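Long-range contact in homoserine O-acetyltransferase (Pseudomonas veronii, PDB 5EFZ), which hydrolyses ethyl acetate and other short acetate esters in the bacterial breakdown of short-chain methyl ketones: residues Pro117-Ser129 with Thr268-Arg280. Numbering follows the deposited sequence.
Sequences PGFANVRIGDDVS and TMAWKWQRGDVSR. With EDO (1,2-ethanediol), chain L.
W271 lies flat between two side chains: the CB of N121 sits 3.5 Å from the centroid of its six-membered ring, a CH-pi contact, with the amide plane only 7° from the indole, while R275 CD covers the opposite face. At the ring edge W271 CZ3 meets R123 CG. With an alanine here, the N121 amide and the R275 chain would probably lose the ring between them, and R123 CG its edge contact. The R123 guanidinium stacks on that of R280, centres 3.5 Å apart and planes at 9°, and W271 CH2 lies over its other face, offset toward the rim; E37 and E36, salt-bridged to R123 and R280 respectively, probably offset the like charges. K272 CB lies 3.3 Å from V122 O and its CG 3.8 Å from I124 CD1; a turn at chi3 (-52°) carries NZ to a salt bridge with D127 OD2, modelled doubtfully short. NZ also hydrogen-bonds Q98 OE1 and I99 O. Two waters bridge the backbones, accepting from V122 N and I124 N and donating to T268 O and K272 O. The contact packs the loop entering helix 124-139 against the C-terminal end of helix 263-274 in the alpha/beta-hydrolase fold, the I124 side chain about 9 Å from that of S151, the inferred nucleophile.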
loop_
_atom_site.group_PDB
_atom_site.type_symbol
_atom_site.label_atom_id
_atom_site.label_comp_id
_atom_site.label_asym_id
_atom_site.label_seq_id
_atom_site.Cartn_x
_atom_site.Cartn_y
_atom_site.Cartn_z
ATOM N N PRO A 117 -6.617 -17.182 23.162
ATOM C CA PRO A 117 -6.662 -17.843 21.849
ATOM C C PRO A 117 -7.992 -18.550 21.640
ATOM O O PRO A 117 -8.354 -18.837 20.503
ATOM C CB PRO A 117 -5.531 -18.898 21.924
ATOM C CG PRO A 117 -4.720 -18.534 23.079
ATOM C CD PRO A 117 -5.576 -17.771 24.031
ATOM N N GLY A 118 -8.691 -18.858 22.729
ATOM C CA GLY A 118 -9.991 -19.515 22.628
ATOM C C GLY A 118 -11.151 -18.623 22.171
ATOM O O GLY A 118 -12.240 -19.136 21.895
ATOM N N PHE A 119 -10.937 -17.308 22.094
ATOM C CA PHE A 119 -12.048 -16.384 21.784
ATOM C C PHE A 119 -12.645 -16.690 20.416
ATOM O O PHE A 119 -11.940 -17.097 19.491
ATOM C CB PHE A 119 -11.603 -14.922 21.836
ATOM C CG PHE A 119 -12.763 -13.943 22.027
ATOM C CD1 PHE A 119 -13.456 -13.903 23.239
ATOM C CD2 PHE A 119 -13.158 -13.088 20.992
ATOM C CE1 PHE A 119 -14.533 -13.016 23.451
ATOM C CE2 PHE A 119 -14.236 -12.162 21.185
ATOM C CZ PHE A 119 -14.927 -12.137 22.415
ATOM N N ALA A 120 -13.954 -16.528 20.302
ATOM C CA ALA A 120 -14.670 -16.957 19.099
ATOM C C ALA A 120 -14.427 -16.024 17.917
ATOM O O ALA A 120 -13.998 -14.883 18.085
ATOM C CB ALA A 120 -16.182 -17.048 19.383
ATOM N N ASN A 121 -14.689 -16.529 16.713
ATOM C CA ASN A 121 -14.658 -15.689 15.527
ATOM C C ASN A 121 -15.943 -14.872 15.508
ATOM O O ASN A 121 -17.022 -15.437 15.414
ATOM C CB ASN A 121 -14.519 -16.549 14.267
ATOM C CG ASN A 121 -13.146 -17.166 14.149
ATOM O OD1 ASN A 121 -12.152 -16.567 14.563
ATOM N ND2 ASN A 121 -13.081 -18.356 13.581
ATOM N N VAL A 122 -15.811 -13.552 15.645
ATOM C CA VAL A 122 -16.963 -12.663 15.699
ATOM C C VAL A 122 -17.106 -11.917 14.360
ATOM O O VAL A 122 -16.109 -11.477 13.769
ATOM C CB VAL A 122 -16.820 -11.667 16.857
ATOM C CG1 VAL A 122 -18.021 -10.720 16.934
ATOM C CG2 VAL A 122 -16.662 -12.426 18.187
ATOM N N ARG A 123 -18.336 -11.809 13.872
ATOM C CA ARG A 123 -18.602 -11.126 12.612
ATOM C C ARG A 123 -19.247 -9.751 12.851
ATOM O O ARG A 123 -19.807 -9.490 13.932
ATOM C CB ARG A 123 -19.520 -11.981 11.700
ATOM C CG ARG A 123 -18.840 -13.233 11.088
ATOM C CD ARG A 123 -19.832 -14.011 10.195
ATOM N NE ARG A 123 -19.170 -15.154 9.537
ATOM C CZ ARG A 123 -18.519 -15.095 8.373
ATOM N NH1 ARG A 123 -18.415 -13.954 7.708
ATOM N NH2 ARG A 123 -17.971 -16.201 7.872
ATOM N N ILE A 124 -19.172 -8.892 11.835
ATOM C CA ILE A 124 -19.842 -7.586 11.878
ATOM C C ILE A 124 -21.312 -7.758 12.276
ATOM O O ILE A 124 -21.835 -6.992 13.101
ATOM C CB ILE A 124 -19.748 -6.876 10.522
ATOM C CG1 ILE A 124 -18.281 -6.520 10.189
ATOM C CG2 ILE A 124 -20.642 -5.615 10.495
ATOM C CD1 ILE A 124 -17.664 -5.432 11.069
ATOM N N GLY A 125 -21.969 -8.781 11.727
ATOM C CA GLY A 125 -23.377 -9.007 12.049
ATOM C C GLY A 125 -23.622 -9.305 13.528
ATOM O O GLY A 125 -24.696 -8.984 14.072
ATOM N N ASP A 126 -22.648 -9.931 14.198
ATOM C CA ASP A 126 -22.787 -10.185 15.632
ATOM C C ASP A 126 -22.778 -8.872 16.415
ATOM O O ASP A 126 -23.587 -8.700 17.306
ATOM C CB ASP A 126 -21.663 -11.120 16.135
ATOM C CG ASP A 126 -21.691 -12.492 15.454
ATOM O OD1 ASP A 126 -22.790 -13.087 15.333
ATOM O OD2 ASP A 126 -20.602 -12.987 15.044
ATOM N N ASP A 127 -21.862 -7.950 16.099
ATOM C CA ASP A 127 -21.898 -6.613 16.705
ATOM C C ASP A 127 -23.242 -5.906 16.520
ATOM O O ASP A 127 -23.807 -5.322 17.462
ATOM C CB ASP A 127 -20.803 -5.728 16.116
ATOM C CG ASP A 127 -19.423 -6.051 16.697
ATOM O OD1 ASP A 127 -19.216 -5.803 17.901
ATOM O OD2 ASP A 127 -18.542 -6.526 15.950
ATOM N N VAL A 128 -23.760 -5.948 15.303
ATOM C CA VAL A 128 -25.003 -5.208 15.014
ATOM C C VAL A 128 -26.179 -5.829 15.749
ATOM O O VAL A 128 -27.037 -5.121 16.295
ATOM C CB VAL A 128 -25.224 -5.132 13.495
ATOM C CG1 VAL A 128 -26.622 -4.523 13.130
ATOM C CG2 VAL A 128 -24.091 -4.244 12.898
ATOM N N SER A 129 -26.211 -7.156 15.806
ATOM C CA SER A 129 -27.273 -7.822 16.568
ATOM C C SER A 129 -27.191 -7.474 18.062
ATOM O O SER A 129 -28.215 -7.165 18.695
ATOM C CB SER A 129 -27.215 -9.340 16.356
ATOM O OG SER A 129 -28.196 -9.985 17.161
ATOM N N THR A 268 -8.837 -10.570 16.545
ATOM C CA THR A 268 -10.303 -10.697 16.525
ATOM C C THR A 268 -10.917 -9.634 15.613
ATOM O O THR A 268 -11.799 -9.930 14.808
ATOM C CB THR A 268 -10.910 -10.569 17.952
ATOM O OG1 THR A 268 -10.354 -11.600 18.779
ATOM C CG2 THR A 268 -12.421 -10.739 17.957
ATOM N N MET A 269 -10.456 -8.398 15.756
ATOM C CA MET A 269 -11.023 -7.313 14.963
ATOM C C MET A 269 -10.602 -7.452 13.510
ATOM O O MET A 269 -11.390 -7.203 12.617
ATOM C CB MET A 269 -10.612 -5.956 15.558
ATOM C CG MET A 269 -11.376 -5.649 16.896
ATOM S SD MET A 269 -10.808 -4.081 17.629
ATOM C CE MET A 269 -9.222 -4.577 18.334
ATOM N N ALA A 270 -9.355 -7.868 13.272
ATOM C CA ALA A 270 -8.888 -8.108 11.918
ATOM C C ALA A 270 -9.693 -9.209 11.186
ATOM O O ALA A 270 -10.045 -9.046 10.002
ATOM C CB ALA A 270 -7.357 -8.472 11.936
ATOM N N TRP A 271 -9.961 -10.328 11.860
ATOM C CA TRP A 271 -10.731 -11.425 11.242
ATOM C C TRP A 271 -12.113 -10.903 10.848
ATOM O O TRP A 271 -12.663 -11.221 9.786
ATOM C CB TRP A 271 -10.878 -12.612 12.227
ATOM C CG TRP A 271 -11.498 -13.874 11.636
ATOM C CD1 TRP A 271 -10.825 -14.983 11.151
ATOM C CD2 TRP A 271 -12.890 -14.171 11.524
ATOM N NE1 TRP A 271 -11.732 -15.933 10.732
ATOM C CE2 TRP A 271 -13.004 -15.456 10.951
ATOM C CE3 TRP A 271 -14.061 -13.468 11.857
ATOM C CZ2 TRP A 271 -14.235 -16.046 10.682
ATOM C CZ3 TRP A 271 -15.296 -14.052 11.578
ATOM C CH2 TRP A 271 -15.372 -15.332 11.009
ATOM N N LYS A 272 -12.668 -10.102 11.743
ATOM C CA LYS A 272 -14.011 -9.561 11.569
ATOM C C LYS A 272 -14.025 -8.615 10.354
ATOM O O LYS A 272 -14.901 -8.683 9.487
ATOM C CB LYS A 272 -14.440 -8.817 12.832
ATOM C CG LYS A 272 -15.867 -8.267 12.776
ATOM C CD LYS A 272 -16.144 -7.318 13.964
ATOM C CE LYS A 272 -15.794 -7.926 15.329
ATOM N NZ LYS A 272 -16.269 -6.932 16.374
ATOM N N TRP A 273 -13.065 -7.699 10.363
ATOM C CA TRP A 273 -12.890 -6.716 9.294
ATOM C C TRP A 273 -12.786 -7.417 7.936
ATOM O O TRP A 273 -13.437 -7.016 6.961
ATOM C CB TRP A 273 -11.634 -5.879 9.619
ATOM C CG TRP A 273 -11.034 -4.975 8.553
ATOM C CD1 TRP A 273 -11.593 -4.530 7.373
ATOM C CD2 TRP A 273 -9.709 -4.427 8.605
ATOM N NE1 TRP A 273 -10.662 -3.733 6.689
ATOM C CE2 TRP A 273 -9.510 -3.659 7.436
ATOM C CE3 TRP A 273 -8.667 -4.532 9.533
ATOM C CZ2 TRP A 273 -8.297 -2.986 7.173
ATOM C CZ3 TRP A 273 -7.457 -3.870 9.266
ATOM C CH2 TRP A 273 -7.294 -3.107 8.099
ATOM N N GLN A 274 -11.967 -8.466 7.860
ATOM C CA GLN A 274 -11.800 -9.197 6.598
ATOM C C GLN A 274 -13.101 -9.696 5.974
ATOM O O GLN A 274 -13.195 -9.880 4.759
ATOM C CB GLN A 274 -10.906 -10.425 6.827
ATOM C CG GLN A 274 -9.432 -10.096 6.932
ATOM C CD GLN A 274 -8.589 -11.353 7.064
ATOM O OE1 GLN A 274 -8.890 -12.228 7.891
ATOM N NE2 GLN A 274 -7.533 -11.468 6.238
ATOM N N ARG A 275 -14.078 -9.976 6.823
ATOM C CA ARG A 275 -15.281 -10.700 6.378
ATOM C C ARG A 275 -16.556 -9.876 6.359
ATOM O O ARG A 275 -17.626 -10.420 6.087
ATOM C CB ARG A 275 -15.463 -11.931 7.261
ATOM C CG ARG A 275 -14.504 -13.065 6.845
ATOM C CD ARG A 275 -14.210 -14.027 7.964
ATOM N NE ARG A 275 -13.161 -14.967 7.535
ATOM C CZ ARG A 275 -11.855 -14.705 7.619
ATOM N NH1 ARG A 275 -11.425 -13.553 8.133
ATOM N NH2 ARG A 275 -10.977 -15.589 7.173
ATOM N N GLY A 276 -16.439 -8.569 6.603
ATOM C CA GLY A 276 -17.619 -7.688 6.522
ATOM C C GLY A 276 -18.301 -7.872 5.160
ATOM O O GLY A 276 -17.667 -7.716 4.124
ATOM N N ASP A 277 -19.584 -8.229 5.159
ATOM C CA ASP A 277 -20.280 -8.586 3.930
ATOM C C ASP A 277 -21.800 -8.583 4.147
ATOM O O ASP A 277 -22.358 -9.563 4.627
ATOM C CB ASP A 277 -19.811 -9.969 3.427
ATOM C CG ASP A 277 -20.531 -10.408 2.172
ATOM O OD1 ASP A 277 -21.275 -9.599 1.558
ATOM O OD2 ASP A 277 -20.362 -11.580 1.793
ATOM N N VAL A 278 -22.468 -7.481 3.800
ATOM C CA VAL A 278 -23.920 -7.399 3.994
ATOM C C VAL A 278 -24.663 -8.312 3.012
ATOM O O VAL A 278 -25.855 -8.554 3.191
ATOM C CB VAL A 278 -24.457 -5.938 3.820
ATOM C CG1 VAL A 278 -23.793 -4.970 4.818
ATOM C CG2 VAL A 278 -24.232 -5.428 2.370
ATOM N N SER A 279 -23.990 -8.777 1.955
ATOM C CA SER A 279 -24.664 -9.666 0.980
ATOM C C SER A 279 -24.900 -11.072 1.544
ATOM O O SER A 279 -25.619 -11.887 0.942
ATOM C CB SER A 279 -23.866 -9.768 -0.335
ATOM O OG SER A 279 -22.738 -10.639 -0.238
ATOM N N ARG A 280 -24.318 -11.365 2.705
ATOM C CA ARG A 280 -24.674 -12.600 3.401
ATOM C C ARG A 280 -26.192 -12.670 3.668
ATOM O O ARG A 280 -26.762 -13.750 3.785
ATOM C CB ARG A 280 -23.885 -12.728 4.712
ATOM C CG ARG A 280 -22.389 -12.940 4.469
ATOM C CD ARG A 280 -21.597 -12.933 5.775
ATOM N NE ARG A 280 -21.904 -14.098 6.607
ATOM C CZ ARG A 280 -21.367 -15.305 6.435
ATOM N NH1 ARG A 280 -20.511 -15.531 5.434
ATOM N NH2 ARG A 280 -21.702 -16.287 7.257
HETATM C C1 EDO L . -8.367 -14.496 19.698
HETATM O O1 EDO L . -8.069 -13.837 18.440
HETATM C C2 EDO L . -9.035 -15.875 19.559
HETATM O O2 EDO L . -9.661 -16.158 18.291
HETATM O O HOH W 1 -11.256 -14.104 17.910
HETATM O O HOH W 2 -13.405 -12.146 14.995
HETATM O O HOH W 3 -19.163 -11.215 8.132
HETATM O O HOH W 4 -17.349 -9.892 9.775
#